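Local coordinates for protein enterochelin esterase (Salmonella enterica subsp. enterica serovar Typhimurium, PDB 3MGA) that probably hydrolyses the ester bonds of ferric enterobactin, the iron-loaded catecholate siderophore, allowing the iron to be released inside the cell, at residues S48-V53 and D79-S84; R165-Y170 and L226-L231; S249-L252 and D257-L260; L347-G350 and V356-A359. All coordinates share one frame; numbering follows the deposited sequence. Where two conformers were deposited one is given.

Contact 1: S48-V53 and D79-S84; sequences SPIRRV and DVWRWS
Val53 reaches the indole of Trp81 with a single methyl laid over its face. CG2 of Val53 stands 3.5 Å from the centroid of the six-membered ring of Trp81 and 16° off the ring normal, a CH-pi geometry. The same methyl is 3.5 Å from both CD2 and CE3 of Trp81, so it lies over the six-membered ring, shifted from its centre toward the CD2-CE3 bond. In the valine, chi1 of -175° puts CG1 anti to the backbone N and leaves CG2 beside that N, anti to the carbonyl carbon, and it is CG2 that lies over the indole.

Ile50 approaches the benzo end of the same ring obliquely. Its CG2 branch does the touching, 3.7 Å from Trp81 CZ2, whereas CG1 and CD1 lead away. Backbone carbonyls also border the ring: Ile50 O is 3.8 Å from Trp81 CH2 and Arg51 O 4.0 Å from the same carbon.

Just before Ile50, Ser48 OG accepts a nearly straight bond from Ile50 N at 3.2 Å, an ST turn. Asp40 bonds to that hydroxyl and, weakly, to Trp81 NE1.

Residues 48-51 lead as a loop into strand 52-57, an edge strand of one antiparallel sheet in the N-terminal, E-set-related region; it pairs with 92-100, where Arg51 and Arg52 face Thr100 in a classic beta bulge. Strand 80-87 belongs to another sheet and pairs with 32-39, whose Trp38 meets the Trp81 ring with planes about 60° apart and also touches Val53, so the contact lies between the two sheets.

Contact 2: R165-Y170 and L226-L231; sequences RPETPY and LTHQRL
Arg165 and Gln229 stack flat group on flat group, their side chains arriving from opposite directions. The guanidinium and amide planes are 27° apart, with Gln229 NE2 lying 3.7 Å above the guanidinium plane and toward its rim. Arg165 NH1 also comes within 3.3 Å of Gln229 OE1, but the angle is too poor for a hydrogen bond; the amide's NE2 is bonded to Ser225 OG instead.

Ionic contact comes from within the segment 165-170, where Arg165 NH2 makes a salt bridge of 3.5 Å with Glu167 OE1. The other carboxylate oxygen, OE2 of Glu167, sits 3.3 Å above the plane of the His228 ring, the carboxylate being turned 60° from it.

One hydrogen bond crosses the segments, between Tyr170 OH and His228 ND1, 3.2 Å, where either atom could be the donor; the hydroxyl lies near the imidazole plane. The His228 contacts belong to one of two modelled conformers and are therefore less certain.

Chemically this is a polar surface contact with little apolar packing. The salt bridge links Arg165, stacked on Gln229, with Glu167, which lies over His228. That carboxylate might modestly favour a protonated ring, an effect Arg165 and solvent would lessen.

Contact 3: S249-L252 and D257-L260; sequences SQEL and DFWL
Phe258 takes the torsion that throws its ring off the helix toward Glu251 and Leu252: CG is anti to the backbone N (chi1 177°), and chi2 of 80° sets the ring plane steeply across the CA-CB-CG plane. Leu252, with CG beside its own backbone N (chi1 -67°), extends CD2 over one face of that ring, offset toward the rim and 4.2 Å from Phe258 CE2.

The closest approach is made by backbone: Glu251 O lies 3.4 Å from Phe258 CB, oblique to the ring. Glu251 CB is 4.1 Å from Phe258 CD1, which leaves the glutamate's aliphatic base against the aromatic. Its carboxylate is occupied away from the ring, by a salt bridge with Arg187 and a hydrogen bond from Asn185.

At the edge of its own ring, Phe258 CD2 stands 3.6 Å above the plane of the Trp259 indole, offset toward the rim of that indole. The indole is held in turn by a bond from NE1 to Ser294 OG.

Two consecutive helices, 245-251 and 256-273, are thus packed against each other across a short connection through the Phe258 ring. Leu252 continues the apolar packing to Leu208 and to Phe290, the latter inside a GxSxG sequence consistent with the nucleophile elbow of an alpha/beta hydrolase.

Contact 4: L347-G350 and V356-A359; sequences LEAG and VFQA
Gly350 and Phe357 meet through a carbonyl: Gly350 O is 3.3 Å from Phe357 CB and 3.5 Å from Phe357 CD1, approaching the ring obliquely. Ala349 adds a methyl contact, CB to Phe357 CD1 at 4.1 Å. The carbonyl of the same alanine lies at the edge of the ring, in its plane, with O 3.9 Å from Phe357 CD1. No hydrogen bond crosses the segments, so the join rests on van der Waals packing of one phenylalanine along the end of a strand.

Phe357 is put there by its first torsion, CG lying anti to the backbone N (chi1 -175°), which carries the ring alongside the strand. The backbones run close enough for this, the CA atoms of Ala349 and Phe357 being 5.4 Å apart. Second-shell bonds lie close by on both segments. Gly350 N donates to OE1 of Glu353, the residue just before helix 354-367, while Asn360 takes the carbonyl of Val356 and packs on Ala349.

Strand 344-350, helix 354-367 and strand 373-379 form a beta-alpha-beta unit, and this contact sits at the turn from its first strand into the helix. Phe357 also touches Trp376 and Gln378 of strand 373-379, and Ala349 makes a backbone hydrogen bond with Val379 of that strand. On the other side of strand 344-350 in the sheet, strand 308-312 pairs with Glu348, whose OE2 is hydrogen-bonded to Gln312 NE2.

Overall arrangement
Contact 1 stands apart in the N-terminal region, its centre about 43, 44 and 35 Å from those of contacts 2, 3 and 4, and it lies on the opposite side of the chain's centre from contact 3. Contacts 3 and 4 both fall in the esterase region, centres about 22 Å apart and nearest atoms about 13 Å. Contact 2, on the surface, joins the loop between strands 148-153 and 174-180 to the end of helix 220-228; its nearest atoms are about 13 Å from contact 4. Contact 3 touches the presumed nucleophile elbow through Leu252. A bound PEG lies about 10 Å from the side chain of Arg165 in contact 2.

Contact 1: S48-V53 and D79-S84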
loop_
_atom_site.group_PDB
_atom_site.type_symbol
_atom_site.label_atom_id
_atom_site.label_comp_id
_atom_site.label_asym_id
_atom_site.label_seq_id
_atom_site.Cartn_x
_atom_site.Cartn_y
_atom_site.Cartn_z
ATOM N N SER A 48 -21.213 -30.282 3.937
ATOM C CA SER A 48 -20.899 -28.964 3.378
ATOM C C SER A 48 -21.123 -28.851 1.865
ATOM O O SER A 48 -20.653 -29.692 1.100
ATOM C CB SER A 48 -19.447 -28.594 3.679
ATOM O OG SER A 48 -19.115 -27.352 3.081
ATOM N N PRO A 49 -21.809 -27.780 1.427
ATOM C CA PRO A 49 -22.073 -27.544 0.017
ATOM C C PRO A 49 -20.974 -26.709 -0.653
ATOM O O PRO A 49 -21.145 -26.283 -1.796
ATOM C CB PRO A 49 -23.362 -26.733 0.060
ATOM C CG PRO A 49 -23.174 -25.860 1.267
ATOM C CD PRO A 49 -22.364 -26.690 2.256
ATOM N N ILE A 50 -19.864 -26.477 0.048
ATOM C CA ILE A 50 -18.766 -25.679 -0.492
ATOM C C ILE A 50 -18.044 -26.345 -1.667
ATOM O O ILE A 50 -17.567 -27.480 -1.567
ATOM C CB ILE A 50 -17.730 -25.322 0.597
ATOM C CG1 ILE A 50 -18.370 -24.448 1.681
ATOM C CG2 ILE A 50 -16.555 -24.590 -0.010
ATOM C CD1 ILE A 50 -18.940 -23.138 1.164
ATOM N N ARG A 51 -17.967 -25.600 -2.771
ATOM C CA ARG A 51 -17.313 -26.038 -4.002
ATOM C C ARG A 51 -15.882 -25.489 -4.091
ATOM O O ARG A 51 -14.955 -26.214 -4.452
ATOM C CB ARG A 51 -18.105 -25.550 -5.222
ATOM C CG ARG A 51 -19.508 -26.125 -5.378
ATOM C CD ARG A 51 -19.491 -27.605 -5.708
ATOM N NE ARG A 51 -20.824 -28.111 -6.030
ATOM C CZ ARG A 51 -21.084 -29.359 -6.421
ATOM N NH1 ARG A 51 -20.102 -30.248 -6.543
ATOM N NH2 ARG A 51 -22.333 -29.722 -6.694
ATOM N N ARG A 52 -15.713 -24.207 -3.777
ATOM C CA ARG A 52 -14.386 -23.564 -3.841
ATOM C C ARG A 52 -14.001 -22.826 -2.563
ATOM O O ARG A 52 -14.843 -22.444 -1.759
ATOM C CB ARG A 52 -14.333 -22.548 -4.992
ATOM C CG ARG A 52 -14.547 -23.117 -6.394
ATOM C CD ARG A 52 -13.405 -24.025 -6.845
ATOM N NE ARG A 52 -13.565 -24.422 -8.245
ATOM C CZ ARG A 52 -14.272 -25.468 -8.671
ATOM N NH1 ARG A 52 -14.910 -26.261 -7.816
ATOM N NH2 ARG A 52 -14.343 -25.723 -9.973
ATOM N N VAL A 53 -12.698 -22.636 -2.407
ATOM C CA VAL A 53 -12.115 -21.891 -1.296
ATOM C C VAL A 53 -10.885 -21.243 -1.912
ATOM O O VAL A 53 -9.777 -21.769 -1.812
ATOM C CB VAL A 53 -11.702 -22.787 -0.120
ATOM C CG1 VAL A 53 -11.219 -21.927 1.022
ATOM C CG2 VAL A 53 -12.868 -23.671 0.329
ATOM N N ASP A 79 -13.247 -31.778 7.618
ATOM C CA ASP A 79 -13.638 -30.399 7.309
ATOM C C ASP A 79 -12.401 -29.519 7.084
ATOM O O ASP A 79 -12.472 -28.296 7.211
ATOM C CB ASP A 79 -14.491 -29.807 8.442
ATOM C CG ASP A 79 -13.720 -29.653 9.756
ATOM O OD1 ASP A 79 -12.530 -30.028 9.816
ATOM O OD2 ASP A 79 -14.316 -29.153 10.734
ATOM N N VAL A 80 -11.272 -30.145 6.759
ATOM C CA VAL A 80 -10.032 -29.422 6.551
ATOM C C VAL A 80 -9.763 -29.168 5.081
ATOM O O VAL A 80 -9.751 -30.101 4.277
ATOM C CB VAL A 80 -8.818 -30.211 7.084
ATOM C CG1 VAL A 80 -7.533 -29.419 6.850
ATOM C CG2 VAL A 80 -8.986 -30.542 8.559
ATOM N N TRP A 81 -9.575 -27.895 4.741
ATOM C CA TRP A 81 -9.210 -27.491 3.392
ATOM C C TRP A 81 -7.749 -27.063 3.495
ATOM O O TRP A 81 -7.317 -26.537 4.518
ATOM C CB TRP A 81 -10.082 -26.359 2.865
ATOM C CG TRP A 81 -11.493 -26.751 2.578
ATOM C CD1 TRP A 81 -12.490 -26.934 3.487
ATOM C CD2 TRP A 81 -12.086 -26.948 1.288
ATOM N NE1 TRP A 81 -13.660 -27.261 2.849
ATOM C CE2 TRP A 81 -13.441 -27.274 1.498
ATOM C CE3 TRP A 81 -11.600 -26.897 -0.021
ATOM C CZ2 TRP A 81 -14.320 -27.540 0.446
ATOM C CZ3 TRP A 81 -12.469 -27.162 -1.065
ATOM C CH2 TRP A 81 -13.816 -27.481 -0.825
ATOM N N ARG A 82 -6.998 -27.277 2.426
ATOM C CA ARG A 82 -5.583 -26.996 2.431
ATOM C C ARG A 82 -5.104 -26.539 1.070
ATOM O O ARG A 82 -5.692 -26.867 0.043
ATOM C CB ARG A 82 -4.855 -28.295 2.819
ATOM C CG ARG A 82 -3.330 -28.256 2.789
ATOM C CD ARG A 82 -2.747 -29.640 3.072
ATOM N NE ARG A 82 -3.165 -30.620 2.069
ATOM C CZ ARG A 82 -2.867 -31.919 2.106
ATOM N NH1 ARG A 82 -2.146 -32.423 3.105
ATOM N NH2 ARG A 82 -3.304 -32.723 1.141
ATOM N N TRP A 83 -4.021 -25.776 1.082
ATOM C CA TRP A 83 -3.394 -25.289 -0.133
ATOM C C TRP A 83 -2.021 -24.767 0.243
ATOM O O TRP A 83 -1.861 -24.099 1.258
ATOM C CB TRP A 83 -4.230 -24.195 -0.799
ATOM C CG TRP A 83 -3.628 -23.693 -2.068
ATOM C CD1 TRP A 83 -3.795 -24.214 -3.319
ATOM C CD2 TRP A 83 -2.757 -22.569 -2.211
ATOM N NE1 TRP A 83 -3.079 -23.481 -4.235
ATOM C CE2 TRP A 83 -2.431 -22.465 -3.581
ATOM C CE3 TRP A 83 -2.218 -21.636 -1.314
ATOM C CZ2 TRP A 83 -1.587 -21.466 -4.076
ATOM C CZ3 TRP A 83 -1.383 -20.635 -1.810
ATOM C CH2 TRP A 83 -1.081 -20.559 -3.178
ATOM N N SER A 84 -1.032 -25.078 -0.581
ATOM C CA SER A 84 0.331 -24.658 -0.315
ATOM C C SER A 84 0.953 -24.004 -1.525
ATOM O O SER A 84 0.462 -24.153 -2.645
ATOM C CB SER A 84 1.172 -25.863 0.109
ATOM O OG SER A 84 0.676 -26.424 1.310
#

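Contact 2: R165-Y170 and L226-L231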
loop_
_atom_site.group_PDB
_atom_site.type_symbol
_atom_site.label_atom_id
_atom_site.label_comp_id
_atom_site.label_asym_id
_atom_site.label_seq_id
_atom_site.Cartn_x
_atom_site.Cartn_y
_atom_site.Cartn_z
ATOM N N ARG A 165 7.257 -1.394 17.311
ATOM C CA ARG A 165 7.152 -0.866 18.674
ATOM C C ARG A 165 6.153 0.274 18.683
ATOM O O ARG A 165 6.538 1.426 18.870
ATOM C CB ARG A 165 8.495 -0.306 19.156
ATOM C CG ARG A 165 9.615 -1.304 19.327
ATOM C CD ARG A 165 10.933 -0.567 19.577
ATOM N NE ARG A 165 10.861 0.350 20.717
ATOM C CZ ARG A 165 11.836 1.186 21.075
ATOM N NH1 ARG A 165 12.974 1.237 20.385
ATOM N NH2 ARG A 165 11.670 1.980 22.126
ATOM N N PRO A 166 4.863 -0.027 18.461
ATOM C CA PRO A 166 3.894 1.062 18.462
ATOM C C PRO A 166 3.821 1.756 19.817
ATOM O O PRO A 166 3.788 1.083 20.851
ATOM C CB PRO A 166 2.574 0.357 18.139
ATOM C CG PRO A 166 2.795 -1.077 18.497
ATOM C CD PRO A 166 4.231 -1.335 18.214
ATOM N N GLU A 167 3.834 3.090 19.804
ATOM C CA GLU A 167 3.741 3.888 21.025
ATOM C C GLU A 167 2.662 4.949 20.869
ATOM O O GLU A 167 2.482 5.500 19.781
ATOM C CB GLU A 167 5.082 4.545 21.365
ATOM C CG GLU A 167 6.211 3.545 21.645
ATOM C CD GLU A 167 7.482 4.205 22.179
ATOM O OE1 GLU A 167 8.535 3.527 22.198
ATOM O OE2 GLU A 167 7.429 5.393 22.580
ATOM N N THR A 168 1.956 5.243 21.960
ATOM C CA THR A 168 0.879 6.228 21.952
ATOM C C THR A 168 1.404 7.648 21.710
ATOM O O THR A 168 2.400 8.051 22.309
ATOM C CB THR A 168 0.108 6.224 23.285
ATOM O OG1 THR A 168 -0.387 4.905 23.556
ATOM C CG2 THR A 168 -1.059 7.219 23.236
ATOM N N PRO A 169 0.737 8.407 20.818
ATOM C CA PRO A 169 1.169 9.776 20.542
ATOM C C PRO A 169 0.759 10.749 21.641
ATOM O O PRO A 169 -0.400 10.745 22.068
ATOM C CB PRO A 169 0.470 10.109 19.222
ATOM C CG PRO A 169 -0.668 9.174 19.124
ATOM C CD PRO A 169 -0.330 7.961 19.901
ATOM N N TYR A 170 1.699 11.581 22.092
ATOM C CA TYR A 170 1.413 12.549 23.148
ATOM C C TYR A 170 0.231 13.435 22.756
ATOM O O TYR A 170 -0.580 13.812 23.612
ATOM C CB TYR A 170 2.635 13.421 23.473
ATOM C CG TYR A 170 3.886 12.633 23.806
ATOM C CD1 TYR A 170 3.881 11.677 24.820
ATOM C CD2 TYR A 170 5.087 12.882 23.148
ATOM C CE1 TYR A 170 5.027 10.954 25.135
ATOM C CE2 TYR A 170 6.241 12.173 23.465
ATOM C CZ TYR A 170 6.204 11.209 24.458
ATOM O OH TYR A 170 7.343 10.500 24.776
ATOM N N LEU A 226 8.666 6.344 16.244
ATOM C CA LEU A 226 9.885 6.770 15.552
ATOM C C LEU A 226 10.369 8.135 16.037
ATOM O O LEU A 226 11.576 8.385 16.118
ATOM C CB LEU A 226 9.688 6.755 14.042
ATOM C CG LEU A 226 9.557 5.335 13.495
ATOM C CD1 LEU A 226 9.271 5.345 11.991
ATOM C CD2 LEU A 226 10.812 4.531 13.807
ATOM N N THR A 227 9.427 9.005 16.382
ATOM C CA THR A 227 9.763 10.316 16.910
ATOM C C THR A 227 10.419 10.185 18.301
ATOM O O THR A 227 11.436 10.842 18.582
ATOM C CB THR A 227 8.530 11.211 16.985
ATOM O OG1 THR A 227 7.968 11.348 15.666
ATOM C CG2 THR A 227 8.905 12.564 17.525
ATOM N N HIS A 228 9.843 9.338 19.151
ATOM C CA HIS A 228 10.376 9.100 20.493
ATOM C C HIS A 228 11.803 8.536 20.437
ATOM O O HIS A 228 12.630 8.850 21.289
ATOM C CB HIS A 228 9.459 8.143 21.258
ATOM C CG HIS A 228 9.960 7.775 22.622
ATOM N ND1 HIS A 228 9.702 8.537 23.742
ATOM C CD2 HIS A 228 10.688 6.714 23.048
ATOM C CE1 HIS A 228 10.257 7.966 24.797
ATOM N NE2 HIS A 228 10.861 6.859 24.403
ATOM N N GLN A 229 12.082 7.718 19.423
ATOM C CA GLN A 229 13.414 7.098 19.249
ATOM C C GLN A 229 14.429 8.052 18.615
ATOM O O GLN A 229 15.602 7.712 18.487
ATOM C CB GLN A 229 13.320 5.834 18.388
ATOM C CG GLN A 229 12.402 4.750 18.941
ATOM C CD GLN A 229 12.308 3.548 18.013
ATOM O OE1 GLN A 229 13.331 2.976 17.616
ATOM N NE2 GLN A 229 11.081 3.144 17.680
ATOM N N ARG A 230 13.954 9.229 18.207
ATOM C CA ARG A 230 14.757 10.280 17.577
ATOM C C ARG A 230 15.141 9.895 16.149
ATOM O O ARG A 230 16.127 10.392 15.601
ATOM C CB ARG A 230 15.970 10.668 18.446
ATOM C CG ARG A 230 15.557 10.987 19.891
ATOM C CD ARG A 230 16.677 11.531 20.785
ATOM N NE ARG A 230 16.990 12.941 20.523
ATOM C CZ ARG A 230 17.936 13.387 19.691
ATOM N NH1 ARG A 230 18.112 14.697 19.549
ATOM N NH2 ARG A 230 18.708 12.546 19.001
ATOM N N LEU A 231 14.329 9.021 15.547
ATOM C CA LEU A 231 14.547 8.564 14.178
ATOM C C LEU A 231 13.712 9.381 13.174
ATOM O O LEU A 231 13.833 9.204 11.969
ATOM C CB LEU A 231 14.282 7.063 14.062
ATOM C CG LEU A 231 15.295 6.179 14.815
ATOM C CD1 LEU A 231 14.924 4.713 14.707
ATOM C CD2 LEU A 231 16.742 6.394 14.310
#

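Contact 3: S249-L252 and D257-L260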
loop_
_atom_site.group_PDB
_atom_site.type_symbol
_atom_site.label_atom_id
_atom_site.label_comp_id
_atom_site.label_asym_id
_atom_site.label_seq_id
_atom_site.Cartn_x
_atom_site.Cartn_y
_atom_site.Cartn_z
ATOM N N SER A 249 -9.975 8.729 -8.462
ATOM C CA SER A 249 -9.551 8.443 -9.828
ATOM C C SER A 249 -9.557 9.704 -10.701
ATOM O O SER A 249 -8.910 9.738 -11.745
ATOM C CB SER A 249 -10.434 7.353 -10.440
ATOM O OG SER A 249 -10.340 6.154 -9.685
ATOM N N GLN A 250 -10.290 10.731 -10.270
ATOM C CA GLN A 250 -10.362 12.007 -10.994
ATOM C C GLN A 250 -9.395 13.068 -10.441
ATOM O O GLN A 250 -8.868 13.883 -11.197
ATOM C CB GLN A 250 -11.788 12.575 -10.917
ATOM C CG GLN A 250 -12.840 11.797 -11.697
ATOM C CD GLN A 250 -14.270 12.320 -11.475
ATOM O OE1 GLN A 250 -14.616 12.826 -10.392
ATOM N NE2 GLN A 250 -15.109 12.170 -12.493
ATOM N N GLU A 251 -9.161 13.051 -9.130
ATOM C CA GLU A 251 -8.327 14.073 -8.479
ATOM C C GLU A 251 -6.847 13.752 -8.304
ATOM O O GLU A 251 -6.032 14.667 -8.292
ATOM C CB GLU A 251 -8.941 14.445 -7.114
ATOM C CG GLU A 251 -10.345 15.058 -7.233
ATOM C CD GLU A 251 -11.022 15.332 -5.893
ATOM O OE1 GLU A 251 -10.629 14.734 -4.862
ATOM O OE2 GLU A 251 -11.968 16.151 -5.881
ATOM N N LEU A 252 -6.498 12.477 -8.161
ATOM C CA LEU A 252 -5.099 12.099 -7.968
ATOM C C LEU A 252 -4.257 11.909 -9.238
ATOM O O LEU A 252 -3.073 12.259 -9.238
ATOM C CB LEU A 252 -4.984 10.843 -7.086
ATOM C CG LEU A 252 -5.414 10.964 -5.618
ATOM C CD1 LEU A 252 -5.107 9.656 -4.865
ATOM C CD2 LEU A 252 -4.714 12.122 -4.935
ATOM N N ASP A 257 -5.796 20.999 -10.312
ATOM C CA ASP A 257 -6.668 21.647 -9.322
ATOM C C ASP A 257 -6.523 21.081 -7.927
ATOM O O ASP A 257 -6.578 21.823 -6.957
ATOM C CB ASP A 257 -8.137 21.628 -9.755
ATOM C CG ASP A 257 -8.448 22.685 -10.790
ATOM O OD1 ASP A 257 -7.540 23.492 -11.099
ATOM O OD2 ASP A 257 -9.604 22.729 -11.277
ATOM N N PHE A 258 -6.331 19.774 -7.814
ATOM C CA PHE A 258 -6.175 19.173 -6.499
ATOM C C PHE A 258 -5.021 19.838 -5.748
ATOM O O PHE A 258 -5.194 20.304 -4.624
ATOM C CB PHE A 258 -5.944 17.670 -6.596
ATOM C CG PHE A 258 -5.700 17.016 -5.271
ATOM C CD1 PHE A 258 -6.756 16.713 -4.426
ATOM C CD2 PHE A 258 -4.414 16.703 -4.861
ATOM C CE1 PHE A 258 -6.534 16.111 -3.205
ATOM C CE2 PHE A 258 -4.192 16.100 -3.633
ATOM C CZ PHE A 258 -5.257 15.803 -2.809
ATOM N N TRP A 259 -3.857 19.902 -6.390
ATOM C CA TRP A 259 -2.676 20.499 -5.761
ATOM C C TRP A 259 -2.725 22.013 -5.649
ATOM O O TRP A 259 -2.148 22.569 -4.714
ATOM C CB TRP A 259 -1.399 20.020 -6.441
ATOM C CG TRP A 259 -1.167 18.590 -6.150
ATOM C CD1 TRP A 259 -1.325 17.538 -6.998
ATOM C CD2 TRP A 259 -0.822 18.037 -4.877
ATOM N NE1 TRP A 259 -1.053 16.366 -6.344
ATOM C CE2 TRP A 259 -0.744 16.644 -5.038
ATOM C CE3 TRP A 259 -0.546 18.591 -3.623
ATOM C CZ2 TRP A 259 -0.393 15.791 -3.994
ATOM C CZ3 TRP A 259 -0.203 17.750 -2.588
ATOM C CH2 TRP A 259 -0.135 16.359 -2.779
ATOM N N LEU A 260 -3.395 22.678 -6.588
ATOM C CA LEU A 260 -3.568 24.123 -6.490
ATOM C C LEU A 260 -4.424 24.387 -5.257
ATOM O O LEU A 260 -4.086 25.221 -4.434
ATOM C CB LEU A 260 -4.249 24.706 -7.730
ATOM C CG LEU A 260 -3.430 24.834 -9.012
ATOM C CD1 LEU A 260 -4.325 25.198 -10.169
ATOM C CD2 LEU A 260 -2.290 25.864 -8.848
#

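Contact 4: L347-G350 and V356-A359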
loop_
_atom_site.group_PDB
_atom_site.type_symbol
_atom_site.label_atom_id
_atom_site.label_comp_id
_atom_site.label_asym_id
_atom_site.label_seq_id
_atom_site.Cartn_x
_atom_site.Cartn_y
_atom_site.Cartn_z
ATOM N N LEU A 347 11.459 6.272 -4.534
ATOM C CA LEU A 347 10.648 5.618 -5.528
ATOM C C LEU A 347 10.643 4.139 -5.180
ATOM O O LEU A 347 11.651 3.448 -5.313
ATOM C CB LEU A 347 11.238 5.914 -6.909
ATOM C CG LEU A 347 10.367 5.759 -8.149
ATOM C CD1 LEU A 347 9.103 6.595 -8.029
ATOM C CD2 LEU A 347 11.167 6.162 -9.381
ATOM N N GLU A 348 9.507 3.679 -4.665
ATOM C CA GLU A 348 9.345 2.300 -4.245
ATOM C C GLU A 348 8.339 1.550 -5.102
ATOM O O GLU A 348 7.340 2.119 -5.553
ATOM C CB GLU A 348 8.908 2.258 -2.785
ATOM C CG GLU A 348 8.388 0.900 -2.326
ATOM C CD GLU A 348 7.799 0.955 -0.942
ATOM O OE1 GLU A 348 8.488 1.473 -0.033
ATOM O OE2 GLU A 348 6.658 0.461 -0.761
ATOM N N ALA A 349 8.618 0.267 -5.305
ATOM C CA ALA A 349 7.765 -0.626 -6.086
ATOM C C ALA A 349 8.150 -2.066 -5.773
ATOM O O ALA A 349 9.317 -2.354 -5.493
ATOM C CB ALA A 349 7.909 -0.347 -7.558
ATOM N N GLY A 350 7.171 -2.963 -5.803
ATOM C CA GLY A 350 7.406 -4.364 -5.488
ATOM C C GLY A 350 7.600 -5.234 -6.717
ATOM O O GLY A 350 7.049 -4.948 -7.772
ATOM N N VAL A 356 3.583 -2.421 -12.652
ATOM C CA VAL A 356 3.958 -1.258 -11.860
ATOM C C VAL A 356 5.473 -1.191 -11.682
ATOM O O VAL A 356 6.072 -0.139 -11.864
ATOM C CB VAL A 356 3.262 -1.266 -10.491
ATOM C CG1 VAL A 356 3.785 -0.121 -9.602
ATOM C CG2 VAL A 356 1.752 -1.177 -10.672
ATOM N N PHE A 357 6.086 -2.323 -11.351
ATOM C CA PHE A 357 7.533 -2.384 -11.158
ATOM C C PHE A 357 8.308 -1.928 -12.403
ATOM O O PHE A 357 9.223 -1.101 -12.313
ATOM C CB PHE A 357 7.944 -3.798 -10.774
ATOM C CG PHE A 357 9.400 -3.937 -10.450
ATOM C CD1 PHE A 357 9.880 -3.576 -9.203
ATOM C CD2 PHE A 357 10.287 -4.444 -11.382
ATOM C CE1 PHE A 357 11.219 -3.702 -8.899
ATOM C CE2 PHE A 357 11.624 -4.579 -11.076
ATOM C CZ PHE A 357 12.089 -4.209 -9.831
ATOM N N GLN A 358 7.954 -2.473 -13.560
ATOM C CA GLN A 358 8.616 -2.098 -14.812
ATOM C C GLN A 358 8.397 -0.621 -15.104
ATOM O O GLN A 358 9.303 0.070 -15.566
ATOM C CB GLN A 358 8.105 -2.950 -15.974
ATOM C CG GLN A 358 8.560 -4.406 -15.929
ATOM C CD GLN A 358 7.958 -5.250 -17.048
ATOM O OE1 GLN A 358 8.668 -5.994 -17.733
ATOM N NE2 GLN A 358 6.648 -5.109 -17.260
ATOM N N ALA A 359 7.192 -0.141 -14.822
ATOM C CA ALA A 359 6.864 1.254 -15.041
ATOM C C ALA A 359 7.763 2.140 -14.170
ATOM O O ALA A 359 8.266 3.165 -14.629
ATOM C CB ALA A 359 5.403 1.507 -14.739
#